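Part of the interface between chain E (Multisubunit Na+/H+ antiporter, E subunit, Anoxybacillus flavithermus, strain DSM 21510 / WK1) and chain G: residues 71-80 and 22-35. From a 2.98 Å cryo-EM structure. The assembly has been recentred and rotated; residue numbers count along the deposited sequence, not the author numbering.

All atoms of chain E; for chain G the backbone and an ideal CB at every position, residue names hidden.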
# COMPACT_ATOMS: atom_id res chain seq x y z
N SER E 71 26.29 27.69 5.00
CA SER E 71 27.53 27.31 5.67
C SER E 71 28.66 27.15 4.68
O SER E 71 29.80 27.54 4.96
CB SER E 71 27.33 26.01 6.44
OG SER E 71 27.13 24.92 5.55
N ASN E 72 28.37 26.61 3.50
CA ASN E 72 29.45 26.44 2.55
C ASN E 72 29.83 27.76 1.89
O ASN E 72 30.99 27.95 1.53
CB ASN E 72 29.08 25.38 1.52
CG ASN E 72 30.27 24.58 1.07
OD1 ASN E 72 30.12 23.48 0.58
ND2 ASN E 72 31.46 25.12 1.27
N ILE E 73 28.89 28.71 1.78
CA ILE E 73 29.24 30.05 1.31
C ILE E 73 30.10 30.78 2.35
O ILE E 73 31.06 31.48 2.00
CB ILE E 73 27.97 30.83 0.93
CG1 ILE E 73 27.34 30.24 -0.33
CG2 ILE E 73 28.24 32.31 0.72
CD1 ILE E 73 25.98 30.81 -0.66
N ALA E 74 29.81 30.57 3.64
CA ALA E 74 30.62 31.18 4.68
C ALA E 74 32.03 30.60 4.72
O ALA E 74 33.01 31.34 4.87
CB ALA E 74 29.95 31.03 6.04
N VAL E 75 32.16 29.27 4.56
CA VAL E 75 33.49 28.66 4.49
C VAL E 75 34.22 29.10 3.22
O VAL E 75 35.45 29.31 3.25
CB VAL E 75 33.36 27.13 4.61
CG1 VAL E 75 34.68 26.42 4.36
CG2 VAL E 75 32.86 26.76 5.99
N ALA E 76 33.49 29.32 2.13
CA ALA E 76 34.08 29.83 0.90
C ALA E 76 34.66 31.23 1.08
O ALA E 76 35.75 31.52 0.58
CB ALA E 76 33.04 29.85 -0.22
N LYS E 77 33.96 32.10 1.81
CA LYS E 77 34.53 33.42 2.01
C LYS E 77 35.53 33.47 3.17
O LYS E 77 36.20 34.49 3.33
CB LYS E 77 33.44 34.48 2.24
CG LYS E 77 32.70 34.41 3.57
CD LYS E 77 31.72 35.57 3.65
CE LYS E 77 30.97 35.61 4.97
NZ LYS E 77 29.97 34.51 5.11
N VAL E 78 35.63 32.42 3.98
CA VAL E 78 36.70 32.38 4.97
C VAL E 78 38.01 31.87 4.36
O VAL E 78 39.08 32.44 4.60
CB VAL E 78 36.27 31.54 6.19
CG1 VAL E 78 37.44 31.19 7.08
CG2 VAL E 78 35.26 32.32 7.02
N VAL E 79 37.94 30.82 3.54
CA VAL E 79 39.16 30.17 3.05
C VAL E 79 39.87 31.04 2.01
O VAL E 79 41.08 31.25 2.08
CB VAL E 79 38.84 28.77 2.51
CG1 VAL E 79 40.04 28.17 1.80
CG2 VAL E 79 38.43 27.86 3.65
N MET E 80 39.12 31.57 1.04
CA MET E 80 39.72 32.43 0.03
C MET E 80 40.12 33.80 0.57
O MET E 80 40.88 34.52 -0.09
CB MET E 80 38.78 32.62 -1.16
CG MET E 80 38.52 31.36 -1.95
SD MET E 80 37.58 31.67 -3.46
CE MET E 80 35.95 32.01 -2.80
N UNK G 22 34.79 21.99 -7.83
CA UNK G 22 35.44 23.21 -7.33
C UNK G 22 35.25 23.34 -5.83
O UNK G 22 36.17 23.76 -5.10
CB UNK G 22 34.89 24.45 -8.04
N UNK G 23 34.10 22.93 -5.32
CA UNK G 23 33.85 23.03 -3.89
C UNK G 23 34.65 21.98 -3.11
O UNK G 23 35.08 22.24 -1.97
CB UNK G 23 32.35 22.87 -3.61
N UNK G 24 34.93 20.83 -3.73
CA UNK G 24 35.84 19.86 -3.12
C UNK G 24 37.28 20.39 -3.09
O UNK G 24 38.00 20.20 -2.10
CB UNK G 24 35.78 18.53 -3.88
N UNK G 25 37.71 21.06 -4.16
CA UNK G 25 39.03 21.68 -4.16
C UNK G 25 39.14 22.80 -3.14
O UNK G 25 40.21 23.01 -2.55
CB UNK G 25 39.36 22.22 -5.55
N UNK G 26 38.04 23.51 -2.91
CA UNK G 26 37.99 24.50 -1.84
C UNK G 26 38.12 23.85 -0.47
O UNK G 26 38.78 24.40 0.42
CB UNK G 26 36.69 25.30 -1.92
N UNK G 27 37.51 22.67 -0.29
CA UNK G 27 37.72 21.90 0.93
C UNK G 27 39.18 21.51 1.11
O UNK G 27 39.71 21.51 2.22
CB UNK G 27 36.84 20.65 0.92
N UNK G 28 39.86 21.19 0.00
CA UNK G 28 41.26 20.78 0.08
C UNK G 28 42.18 21.96 0.43
O UNK G 28 43.09 21.82 1.27
CB UNK G 28 41.70 20.15 -1.25
N UNK G 29 41.96 23.12 -0.19
CA UNK G 29 42.80 24.27 0.14
C UNK G 29 42.47 24.81 1.53
O UNK G 29 43.34 25.40 2.18
CB UNK G 29 42.63 25.37 -0.91
N UNK G 30 41.25 24.58 2.03
CA UNK G 30 40.97 24.87 3.42
C UNK G 30 41.60 23.87 4.37
O UNK G 30 41.92 24.21 5.51
CB UNK G 30 39.46 24.91 3.65
N UNK G 31 41.78 22.63 3.92
CA UNK G 31 42.52 21.66 4.72
C UNK G 31 43.99 22.03 4.82
O UNK G 31 44.62 21.85 5.87
CB UNK G 31 42.37 20.26 4.13
N UNK G 32 44.55 22.57 3.74
CA UNK G 32 45.96 22.98 3.75
C UNK G 32 46.16 24.24 4.58
O UNK G 32 47.02 24.29 5.46
CB UNK G 32 46.46 23.21 2.32
N UNK G 33 45.34 25.27 4.35
CA UNK G 33 45.65 26.61 4.83
C UNK G 33 45.22 26.90 6.26
O UNK G 33 45.75 27.84 6.87
CB UNK G 33 45.00 27.64 3.90
N UNK G 34 44.30 26.15 6.82
CA UNK G 34 43.78 26.54 8.12
C UNK G 34 44.65 25.98 9.25
O UNK G 34 45.16 24.86 9.13
CB UNK G 34 42.33 26.06 8.28
N UNK G 35 44.84 26.72 10.34
CA UNK G 35 45.94 26.42 11.27
C UNK G 35 45.66 25.40 12.37
O UNK G 35 46.62 24.93 12.99
CB UNK G 35 46.38 27.72 11.94

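Two helices cross here at 51° with axes 10.2 Å apart at closest approach, and chain E presents a ridge made of Asn E72, Ala E76 and Val E79. No hydrogen bond joins the two stretches, so the rules to be read are mainly those of shape.

Position 22 has nothing of chain E within 5.5 Å of its ideal CB, and this contact leaves its choice free; it is Val G22.

Position 23 points toward chain E, its ideal CB 4.8 Å from Asn E72 OD1. An acceptor lies there, so a polar donor would suit, but so would a medium apolar chain packing over the amide. The residue is Leu G23, with chi1 t and chi2 p. Its CD2 lies 3.2 Å from Asn E72 OD1, a close approach of carbon to oxygen; the amide makes no hydrogen bond to this stretch of chain G.

Positions 24 and 25 are out of reach and could be many things; they are Thr G24 and Leu G25.

Position 26 also points toward chain E, yet its ideal CB has no neighbour within 5.5 Å. Across the gap lie the small Ala E76, whose CA is 7.2 Å from the CA here, and Val E79. The space calls for a long apolar chain, Leu, Met or perhaps Ile. Leu G26 fills it, reaching out with chi1 t and chi2 p: CD2 meets Ala E76 CB at 3.7 Å, while CD1 lies 3.8 Å from Val E79 CG1 and 4.2 Å from Met E80 CG. It has the largest covered area of any residue in this stretch of chain G.

Position 27 points sideways and 28 is out of reach, so neither is constrained by chain E; they are Ser G27 and Ala G28.

At 29 CA-to-CB points toward chain E, with the ideal CB 4.7 Å from Val E79 CG1. A small or branched apolar residue would suit. Val G29, chi1 m, brings CG2 to 3.8 Å from Val E79 CG1.

Position 30 is the most restrictive. Its CA lies 5.6 Å from Val E79 CA, and the ideal CB would lie 3.1 Å from Val E79 CG2, too tight for two carbons. The helical backbone angles, -73/-29, demand nothing special, so the argument for glycine is steric. Gly G30 lets Val E79 CG1 settle 3.8 Å from its CA.

Positions 31 and 32 are out of reach; they are Ala G31 and Ile G32.

Position 33 points toward chain E, but its ideal CB is 5.4 Å from Val E79 CG1. A long chain could reach the carbonyl of Val E79, and a polar or apolar one might serve. Arg G33 sets NE 4.0 Å from Val E79 O, near but not hydrogen-bonded; NH2 is bonded elsewhere in the structure.

Position 34 leaves helical angles at -87/144 and points sideways, so only a longer chain would return. Leu G34 does, its CD1 4.3 Å from Val E79 CG2.

Position 35 is out of reach, and its phi of -87° permits proline among others; it is Pro G35.

Chain G (22-35) VLTLLSAVGAIRLP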
# COMPACT_ATOMS: atom_id res chain seq x y z
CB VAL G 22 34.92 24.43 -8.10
CG1 VAL G 22 35.36 25.74 -7.48
CG2 VAL G 22 35.41 24.39 -9.53
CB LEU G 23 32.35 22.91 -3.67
CG LEU G 23 31.67 23.30 -2.38
CD1 LEU G 23 32.00 24.74 -2.09
CD2 LEU G 23 30.20 23.16 -2.65
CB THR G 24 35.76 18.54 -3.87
OG1 THR G 24 34.40 18.13 -3.96
CG2 THR G 24 36.52 17.46 -3.14
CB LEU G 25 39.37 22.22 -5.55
CG LEU G 25 40.75 22.81 -5.81
CD1 LEU G 25 41.83 21.78 -5.61
CD2 LEU G 25 40.81 23.37 -7.22
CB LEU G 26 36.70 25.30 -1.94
CG LEU G 26 36.43 26.35 -0.87
CD1 LEU G 26 37.48 27.45 -0.90
CD2 LEU G 26 35.06 26.89 -1.12
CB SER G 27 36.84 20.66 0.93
OG SER G 27 37.09 19.86 2.07
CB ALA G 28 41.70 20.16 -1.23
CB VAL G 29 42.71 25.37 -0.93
CG1 VAL G 29 43.15 24.84 -2.28
CG2 VAL G 29 41.33 25.96 -1.03
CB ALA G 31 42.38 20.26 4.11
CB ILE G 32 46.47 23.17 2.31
CG1 ILE G 32 46.51 21.83 1.59
CG2 ILE G 32 47.83 23.82 2.30
CD1 ILE G 32 46.77 21.94 0.11
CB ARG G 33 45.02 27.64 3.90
CG ARG G 33 45.72 27.74 2.56
CD ARG G 33 45.00 28.68 1.63
NE ARG G 33 44.84 30.01 2.21
CZ ARG G 33 45.77 30.96 2.20
NH1 ARG G 33 46.95 30.73 1.63
NH2 ARG G 33 45.52 32.13 2.75
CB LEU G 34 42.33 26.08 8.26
CG LEU G 34 41.39 26.87 7.35
CD1 LEU G 34 40.00 26.31 7.37
CD2 LEU G 34 41.37 28.33 7.77
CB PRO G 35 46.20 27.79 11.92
CG PRO G 35 44.88 28.43 11.92
CD PRO G 35 44.20 28.01 10.67
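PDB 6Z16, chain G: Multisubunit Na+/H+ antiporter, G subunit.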